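Local coordinates for protein chorismate mutase (Burkholderia thailandensis, PDB 6CNZ) that probably catalyses the Claisen rearrangement of chorismate to prephenate, the step that leads toward phenylalanine and tyrosine, at residues A[45-59]-A[72-84]. Sequence-based numbering, arbitrary orientation.
Sequences ISDPPREAALLTDVE and ARTFFDDQIAASK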
ATOM      1  N   ILE A  45      -7.300 -21.424   5.726  1.00 26.90           N
ATOM      2  CA  ILE A  45      -7.109 -20.010   6.025  1.00 28.45           C
ATOM      3  C   ILE A  45      -6.422 -19.842   7.372  1.00 30.21           C
ATOM      4  O   ILE A  45      -5.509 -19.021   7.526  1.00 29.40           O
ATOM      5  CB  ILE A  45      -8.463 -19.277   5.962  1.00 35.43           C
ATOM      6  CG1 ILE A  45      -8.887 -19.142   4.497  1.00 24.69           C
ATOM      7  CG2 ILE A  45      -8.393 -17.906   6.645  1.00 28.37           C
ATOM      8  CD1 ILE A  45     -10.295 -18.658   4.303  1.00 27.93           C
ATOM      9  N   SER A  46      -6.813 -20.651   8.350  1.00 29.89           N
ATOM     10  CA  SER A  46      -6.222 -20.576   9.672  1.00 35.38           C
ATOM     11  C   SER A  46      -4.938 -21.393   9.705  1.00 33.23           C
ATOM     12  O   SER A  46      -4.913 -22.549   9.266  1.00 36.60           O
ATOM     13  CB  SER A  46      -7.222 -21.073  10.718  1.00 41.45           C
ATOM     14  OG  SER A  46      -6.579 -21.503  11.900  1.00 48.29           O
ATOM     15  N   ASP A  47      -3.878 -20.800  10.248  1.00 35.05           N
ATOM     16  CA  ASP A  47      -2.568 -21.446  10.345  1.00 37.26           C
ATOM     17  C   ASP A  47      -1.990 -21.180  11.729  1.00 43.48           C
ATOM     18  O   ASP A  47      -1.093 -20.346  11.892  1.00 41.40           O
ATOM     19  CB  ASP A  47      -1.642 -20.942   9.236  1.00 39.52           C
ATOM     20  CG  ASP A  47      -0.348 -21.725   9.146  1.00 46.78           C
ATOM     21  OD1 ASP A  47      -0.042 -22.517  10.074  1.00 44.58           O
ATOM     22  OD2 ASP A  47       0.354 -21.544   8.127  1.00 44.80           O
ATOM     23  N   PRO A  48      -2.459 -21.912  12.746  1.00 47.93           N
ATOM     24  CA  PRO A  48      -2.099 -21.609  14.156  1.00 44.87           C
ATOM     25  C   PRO A  48      -0.601 -21.485  14.386  1.00 41.70           C
ATOM     26  O   PRO A  48      -0.161 -20.517  15.024  1.00 45.08           O
ATOM     27  CB  PRO A  48      -2.685 -22.798  14.939  1.00 46.75           C
ATOM     28  CG  PRO A  48      -3.784 -23.319  14.082  1.00 41.79           C
ATOM     29  CD  PRO A  48      -3.394 -23.050  12.643  1.00 45.28           C
ATOM     30  N   PRO A  49       0.230 -22.429  13.923  1.00 45.26           N
ATOM     31  CA  PRO A  49       1.667 -22.289  14.213  1.00 48.61           C
ATOM     32  C   PRO A  49       2.313 -21.090  13.531  1.00 46.56           C
ATOM     33  O   PRO A  49       3.211 -20.471  14.121  1.00 43.81           O
ATOM     34  CB  PRO A  49       2.263 -23.623  13.731  1.00 50.07           C
ATOM     35  CG  PRO A  49       1.344 -24.091  12.700  1.00 55.64           C
ATOM     36  CD  PRO A  49      -0.027 -23.646  13.124  1.00 53.21           C
ATOM     37  N   ARG A  50       1.879 -20.720  12.324  1.00 43.25           N
ATOM     38  CA  ARG A  50       2.453 -19.536  11.690  1.00 42.10           C
ATOM     39  C   ARG A  50       1.992 -18.262  12.383  1.00 40.92           C
ATOM     40  O   ARG A  50       2.770 -17.313  12.534  1.00 39.64           O
ATOM     41  CB  ARG A  50       2.090 -19.484  10.209  1.00 35.97           C
ATOM     42  CG  ARG A  50       2.457 -18.146   9.547  1.00 36.37           C
ATOM     43  CD  ARG A  50       2.284 -18.191   8.036  1.00 37.72           C
ATOM     44  NE  ARG A  50       2.732 -19.472   7.498  1.00 47.03           N
ATOM     45  CZ  ARG A  50       3.984 -19.739   7.128  1.00 58.43           C
ATOM     46  NH1 ARG A  50       4.925 -18.804   7.230  1.00 58.44           N
ATOM     47  NH2 ARG A  50       4.296 -20.946   6.657  1.00 59.10           N
ATOM     48  N   GLU A  51       0.729 -18.223  12.810  1.00 40.07           N
ATOM     49  CA  GLU A  51       0.220 -17.059  13.531  1.00 34.96           C
ATOM     50  C   GLU A  51       0.972 -16.860  14.840  1.00 42.51           C
ATOM     51  O   GLU A  51       1.482 -15.768  15.123  1.00 39.19           O
ATOM     52  CB  GLU A  51      -1.285 -17.226  13.768  1.00 33.30           C
ATOM     53  CG  GLU A  51      -2.074 -17.276  12.451  1.00 36.16           C
ATOM     54  CD  GLU A  51      -3.548 -17.678  12.603  1.00 45.06           C
ATOM     55  OE1 GLU A  51      -4.147 -17.446  13.675  1.00 39.21           O
ATOM     56  OE2 GLU A  51      -4.109 -18.227  11.626  1.00 48.31           O
ATOM     57  N   ALA A  52       1.069 -17.924  15.643  1.00 47.93           N
ATOM     58  CA  ALA A  52       1.731 -17.842  16.938  1.00 50.00           C
ATOM     59  C   ALA A  52       3.186 -17.433  16.793  1.00 49.91           C
ATOM     60  O   ALA A  52       3.727 -16.725  17.657  1.00 45.21           O
ATOM     61  CB  ALA A  52       1.625 -19.187  17.665  1.00 47.85           C
ATOM     62  N   ALA A  53       3.836 -17.881  15.720  1.00 43.92           N
ATOM     63  CA  ALA A  53       5.200 -17.455  15.458  1.00 44.20           C
ATOM     64  C   ALA A  53       5.248 -15.966  15.152  1.00 46.16           C
ATOM     65  O   ALA A  53       6.102 -15.239  15.672  1.00 52.00           O
ATOM     66  CB  ALA A  53       5.786 -18.263  14.303  1.00 42.77           C
ATOM     67  N   LEU A  54       4.334 -15.491  14.305  1.00 40.57           N
ATOM     68  CA  LEU A  54       4.294 -14.067  13.997  1.00 32.53           C
ATOM     69  C   LEU A  54       4.125 -13.238  15.267  1.00 35.33           C
ATOM     70  O   LEU A  54       4.843 -12.253  15.481  1.00 34.93           O
ATOM     71  CB  LEU A  54       3.170 -13.782  13.010  1.00 33.97           C
ATOM     72  CG  LEU A  54       2.871 -12.300  12.784  1.00 37.54           C
ATOM     73  CD1 LEU A  54       4.099 -11.567  12.244  1.00 44.72           C
ATOM     74  CD2 LEU A  54       1.685 -12.131  11.843  1.00 34.92           C
ATOM     75  N   LEU A  55       3.183 -13.628  16.132  1.00 38.79           N
ATOM     76  CA  LEU A  55       2.927 -12.833  17.327  1.00 39.34           C
ATOM     77  C   LEU A  55       4.108 -12.871  18.286  1.00 44.25           C
ATOM     78  O   LEU A  55       4.389 -11.873  18.962  1.00 44.77           O
ATOM     79  CB  LEU A  55       1.648 -13.310  18.017  1.00 39.23           C
ATOM     80  CG  LEU A  55       0.347 -13.149  17.214  1.00 40.94           C
ATOM     81  CD1 LEU A  55      -0.741 -14.071  17.759  1.00 40.55           C
ATOM     82  CD2 LEU A  55      -0.148 -11.696  17.177  1.00 32.20           C
ATOM     83  N   THR A  56       4.814 -14.000  18.360  1.00 52.94           N
ATOM     84  CA  THR A  56       6.038 -14.051  19.155  1.00 57.35           C
ATOM     85  C   THR A  56       7.054 -13.050  18.624  1.00 51.53           C
ATOM     86  O   THR A  56       7.616 -12.252  19.383  1.00 49.98           O
ATOM     87  CB  THR A  56       6.609 -15.475  19.157  1.00 59.82           C
ATOM     88  OG1 THR A  56       5.779 -16.322  19.965  1.00 59.98           O
ATOM     89  CG2 THR A  56       8.037 -15.500  19.699  1.00 64.08           C
ATOM     90  N   ASP A  57       7.266 -13.049  17.308  1.00 47.58           N
ATOM     91  CA  ASP A  57       8.179 -12.084  16.707  1.00 50.55           C
ATOM     92  C   ASP A  57       7.720 -10.648  16.960  1.00 49.71           C
ATOM     93  O   ASP A  57       8.543  -9.762  17.219  1.00 47.75           O
ATOM     94  CB  ASP A  57       8.302 -12.352  15.206  1.00 43.45           C
ATOM     95  CG  ASP A  57       9.429 -11.568  14.565  1.00 47.34           C
ATOM     96  OD1 ASP A  57      10.571 -11.671  15.055  1.00 56.58           O
ATOM     97  OD2 ASP A  57       9.188 -10.865  13.562  1.00 47.78           O
ATOM     98  N   VAL A  58       6.413 -10.397  16.881  1.00 40.10           N
ATOM     99  CA  VAL A  58       5.907  -9.041  17.111  1.00 41.36           C
ATOM    100  C   VAL A  58       6.244  -8.577  18.519  1.00 45.15           C
ATOM    101  O   VAL A  58       6.604  -7.412  18.736  1.00 42.98           O
ATOM    102  CB  VAL A  58       4.392  -8.978  16.845  1.00 36.13           C
ATOM    103  CG1 VAL A  58       3.750  -7.792  17.592  1.00 35.36           C
ATOM    104  CG2 VAL A  58       4.133  -8.908  15.335  1.00 34.84           C
ATOM    105  N   GLU A  59       6.133  -9.475  19.499  1.00 46.45           N
ATOM    106  CA  GLU A  59       6.429  -9.073  20.867  1.00 54.21           C
ATOM    107  C   GLU A  59       7.898  -8.705  21.017  1.00 56.46           C
ATOM    108  O   GLU A  59       8.228  -7.712  21.676  1.00 53.16           O
ATOM    109  CB  GLU A  59       6.032 -10.181  21.846  1.00 58.27           C
ATOM    110  CG  GLU A  59       4.532 -10.218  22.151  1.00 57.24           C
ATOM    111  CD  GLU A  59       4.216 -10.990  23.420  1.00 62.87           C
ATOM    112  OE1 GLU A  59       3.470 -11.992  23.346  1.00 63.61           O
ATOM    113  OE2 GLU A  59       4.724 -10.596  24.493  1.00 65.48           O
ATOM    114  N   ALA A  72       1.285  -4.126  21.056  1.00 35.45           N
ATOM    115  CA  ALA A  72       1.634  -4.572  19.711  1.00 35.63           C
ATOM    116  C   ALA A  72       1.039  -5.942  19.415  1.00 28.84           C
ATOM    117  O   ALA A  72       0.530  -6.170  18.314  1.00 27.08           O
ATOM    118  CB  ALA A  72       3.147  -4.594  19.539  1.00 28.43           C
ATOM    119  N   ARG A  73       1.071  -6.857  20.388  1.00 29.76           N
ATOM    120  CA  ARG A  73       0.529  -8.195  20.157  1.00 35.34           C
ATOM    121  C   ARG A  73      -0.958  -8.130  19.836  1.00 34.21           C
ATOM    122  O   ARG A  73      -1.419  -8.694  18.833  1.00 32.64           O
ATOM    123  CB  ARG A  73       0.768  -9.096  21.373  1.00 34.51           C
ATOM    124  CG  ARG A  73       0.248 -10.519  21.167  1.00 39.88           C
ATOM    125  CD  ARG A  73       0.185 -11.341  22.462  1.00 46.71           C
ATOM    126  NE  ARG A  73      -0.137 -12.731  22.140  1.00 53.77           N
ATOM    127  CZ  ARG A  73       0.771 -13.663  21.854  1.00 52.52           C
ATOM    128  NH1 ARG A  73       2.063 -13.362  21.874  1.00 57.66           N
ATOM    129  NH2 ARG A  73       0.392 -14.899  21.560  1.00 45.56           N
ATOM    130  N   THR A  74      -1.720  -7.424  20.671  1.00 29.40           N
ATOM    131  CA  THR A  74      -3.144  -7.254  20.412  1.00 32.33           C
ATOM    132  C   THR A  74      -3.390  -6.655  19.033  1.00 26.40           C
ATOM    133  O   THR A  74      -4.255  -7.131  18.291  1.00 35.46           O
ATOM    134  CB  THR A  74      -3.765  -6.366  21.488  1.00 36.45           C
ATOM    135  OG1 THR A  74      -3.704  -7.045  22.736  1.00 40.02           O
ATOM    136  CG2 THR A  74      -5.223  -6.068  21.157  1.00 37.26           C
ATOM    137  N   PHE A  75      -2.628  -5.615  18.671  1.00 32.33           N
ATOM    138  CA  PHE A  75      -2.777  -5.016  17.352  1.00 30.98           C
ATOM    139  C   PHE A  75      -2.552  -6.047  16.255  1.00 32.39           C
ATOM    140  O   PHE A  75      -3.251  -6.037  15.233  1.00 27.99           O
ATOM    141  CB  PHE A  75      -1.815  -3.840  17.192  1.00 32.81           C
ATOM    142  CG  PHE A  75      -1.870  -3.173  15.831  1.00 29.62           C
ATOM    143  CD1 PHE A  75      -2.903  -2.301  15.509  1.00 25.41           C
ATOM    144  CD2 PHE A  75      -0.880  -3.405  14.890  1.00 25.41           C
ATOM    145  CE1 PHE A  75      -2.956  -1.676  14.272  1.00 24.60           C
ATOM    146  CE2 PHE A  75      -0.916  -2.782  13.643  1.00 25.92           C
ATOM    147  CZ  PHE A  75      -1.959  -1.911  13.332  1.00 23.04           C
ATOM    148  N   PHE A  76      -1.602  -6.966  16.454  1.00 29.63           N
ATOM    149  CA  PHE A  76      -1.375  -7.952  15.404  1.00 31.87           C
ATOM    150  C   PHE A  76      -2.359  -9.112  15.492  1.00 31.85           C
ATOM    151  O   PHE A  76      -2.709  -9.681  14.451  1.00 30.64           O
ATOM    152  CB  PHE A  76       0.086  -8.424  15.399  1.00 28.04           C
ATOM    153  CG  PHE A  76       0.982  -7.548  14.549  1.00 29.15           C
ATOM    154  CD1 PHE A  76       1.501  -6.355  15.048  1.00 25.65           C
ATOM    155  CD2 PHE A  76       1.269  -7.891  13.236  1.00 34.66           C
ATOM    156  CE1 PHE A  76       2.310  -5.537  14.262  1.00 29.86           C
ATOM    157  CE2 PHE A  76       2.081  -7.072  12.443  1.00 37.23           C
ATOM    158  CZ  PHE A  76       2.601  -5.893  12.961  1.00 36.66           C
ATOM    159  N   ASP A  77      -2.876  -9.426  16.687  1.00 31.27           N
ATOM    160  CA  ASP A  77      -4.076 -10.263  16.761  1.00 31.87           C
ATOM    161  C   ASP A  77      -5.158  -9.747  15.819  1.00 28.92           C
ATOM    162  O   ASP A  77      -5.771 -10.525  15.074  1.00 24.22           O
ATOM    163  CB  ASP A  77      -4.629 -10.309  18.187  1.00 38.29           C
ATOM    164  CG  ASP A  77      -3.899 -11.300  19.077  1.00 49.68           C
ATOM    165  OD1 ASP A  77      -3.235 -12.226  18.552  1.00 49.41           O
ATOM    166  OD2 ASP A  77      -3.997 -11.153  20.319  1.00 62.69           O
ATOM    167  N   ASP A  78      -5.380  -8.423  15.827  1.00 23.75           N
ATOM    168  CA  ASP A  78      -6.390  -7.804  14.968  1.00 31.34           C
ATOM    169  C   ASP A  78      -6.008  -7.857  13.487  1.00 31.56           C
ATOM    170  O   ASP A  78      -6.896  -7.962  12.631  1.00 31.36           O
ATOM    171  CB  ASP A  78      -6.636  -6.352  15.386  1.00 22.55           C
ATOM    172  CG  ASP A  78      -7.384  -6.243  16.715  1.00 25.12           C
ATOM    173  OD1 ASP A  78      -8.086  -7.199  17.098  1.00 26.21           O
ATOM    174  OD2 ASP A  78      -7.295  -5.184  17.358  1.00 26.34           O
ATOM    175  N   GLN A  79      -4.713  -7.742  13.154  1.00 26.94           N
ATOM    176  CA  GLN A  79      -4.305  -7.858  11.747  1.00 28.75           C
ATOM    177  C   GLN A  79      -4.615  -9.244  11.208  1.00 27.74           C
ATOM    178  O   GLN A  79      -5.144  -9.392  10.097  1.00 26.17           O
ATOM    179  CB  GLN A  79      -2.807  -7.561  11.565  1.00 26.24           C
ATOM    180  CG  GLN A  79      -2.343  -6.182  12.083  1.00 25.12           C
ATOM    181  CD  GLN A  79      -3.323  -5.064  11.773  1.00 25.84           C
ATOM    182  OE1 GLN A  79      -3.478  -4.656  10.616  1.00 21.75           O
ATOM    183  NE2 GLN A  79      -3.991  -4.550  12.814  1.00 29.02           N
ATOM    184  N   ILE A  80      -4.279 -10.271  11.994  1.00 26.40           N
ATOM    185  CA  ILE A  80      -4.586 -11.661  11.654  1.00 28.02           C
ATOM    186  C   ILE A  80      -6.098 -11.866  11.523  1.00 32.04           C
ATOM    187  O   ILE A  80      -6.582 -12.398  10.516  1.00 34.47           O
ATOM    188  CB  ILE A  80      -3.965 -12.597  12.711  1.00 29.52           C
ATOM    189  CG1 ILE A  80      -2.436 -12.526  12.639  1.00 26.08           C
ATOM    190  CG2 ILE A  80      -4.474 -14.048  12.569  1.00 28.10           C
ATOM    191  CD1 ILE A  80      -1.735 -13.043  13.899  1.00 25.74           C
ATOM    192  N   ALA A  81      -6.870 -11.445  12.537  1.00 31.62           N
ATOM    193  CA  ALA A  81      -8.329 -11.574  12.467  1.00 27.70           C
ATOM    194  C   ALA A  81      -8.889 -10.932  11.202  1.00 24.76           C
ATOM    195  O   ALA A  81      -9.779 -11.492  10.546  1.00 23.49           O
ATOM    196  CB  ALA A  81      -8.971 -10.927  13.700  1.00 25.41           C
ATOM    197  N   ALA A  82      -8.389  -9.741  10.866  1.00 26.96           N
ATOM    198  CA  ALA A  82      -8.866  -9.003   9.698  1.00 31.45           C
ATOM    199  C   ALA A  82      -8.507  -9.724   8.406  1.00 27.26           C
ATOM    200  O   ALA A  82      -9.326  -9.809   7.477  1.00 23.67           O
ATOM    201  CB  ALA A  82      -8.271  -7.592   9.697  1.00 19.91           C
ATOM    202  N   SER A  83      -7.282 -10.246   8.332  1.00 23.44           N
ATOM    203  CA  SER A  83      -6.870 -11.015   7.160  1.00 24.98           C
ATOM    204  C   SER A  83      -7.772 -12.232   6.971  1.00 30.86           C
ATOM    205  O   SER A  83      -8.313 -12.461   5.881  1.00 32.47           O
ATOM    206  CB  SER A  83      -5.402 -11.433   7.315  1.00 24.24           C
ATOM    207  OG  SER A  83      -4.964 -12.207   6.216  1.00 35.35           O
ATOM    208  N   LYS A  84      -7.987 -13.001   8.039  1.00 23.30           N
ATOM    209  CA  LYS A  84      -8.785 -14.219   7.912  1.00 25.63           C
ATOM    210  C   LYS A  84     -10.237 -13.900   7.568  1.00 30.47           C
ATOM    211  O   LYS A  84     -10.870 -14.618   6.788  1.00 33.32           O
ATOM    212  CB  LYS A  84      -8.698 -15.037   9.208  1.00 27.64           C
ATOM    213  CG  LYS A  84      -7.367 -15.749   9.368  1.00 35.81           C
ATOM    214  CD  LYS A  84      -7.078 -16.131  10.816  1.00 45.55           C
ATOM    215  CE  LYS A  84      -7.915 -17.296  11.294  1.00 54.77           C
ATOM    216  NZ  LYS A  84      -7.463 -17.744  12.656  1.00 55.98           N
TER
HETATM  217  O   HOH W   1       2.785 -16.675  20.160  1.00 47.00           O
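Arg73 reaches helix 48-59 because its CG lies anti to the backbone N (chi1 -179°) and the chain stays extended as far as NE, while Leu55, with CG anti to its carbonyl carbon (chi1 -64°), turns its methyls toward helix 72-84. The two side chains cross at about a right angle, Leu55 CB lying over one face of the guanidinium near its rim. Arginine suits this margin: its long chain passes alongside Leu55 and the Glu59 side chain while Arg73 NH1 meets Glu59 OE1 near the guanidinium plane in a salt bridge, whose modelled 2.5 Å is doubtfully short. Arg73 NH2 also donates to a water that in turn donates to Ala52 O. Leu55 is a knob in the hole formed by Arg73, Phe76, Asp77 and Ile80, its CD2 lying 3.9 Å from Ile80 CD1, tip to tip. One turn on, the compact, branched Val58 sets CG2 over the centre of the Phe76 ring, 3.6 Å from the centroid, a CH-pi contact; Leu122 and Ile123 of helix 107-129 also touch the Phe76 side chain. At the other end Lys84, bent at chi3, brings NZ to a long, weak salt bridge with Glu51 OE1 (3.5 Å), and Glu51 OE2 takes the Asp47 N-H (2.9 Å). Apolar centre and charged margins pack two near-antiparallel helical segments, axes 9.0 Å apart at closest and 148° between N-to-C directions, within the all-helical chorismate mutase type II fold.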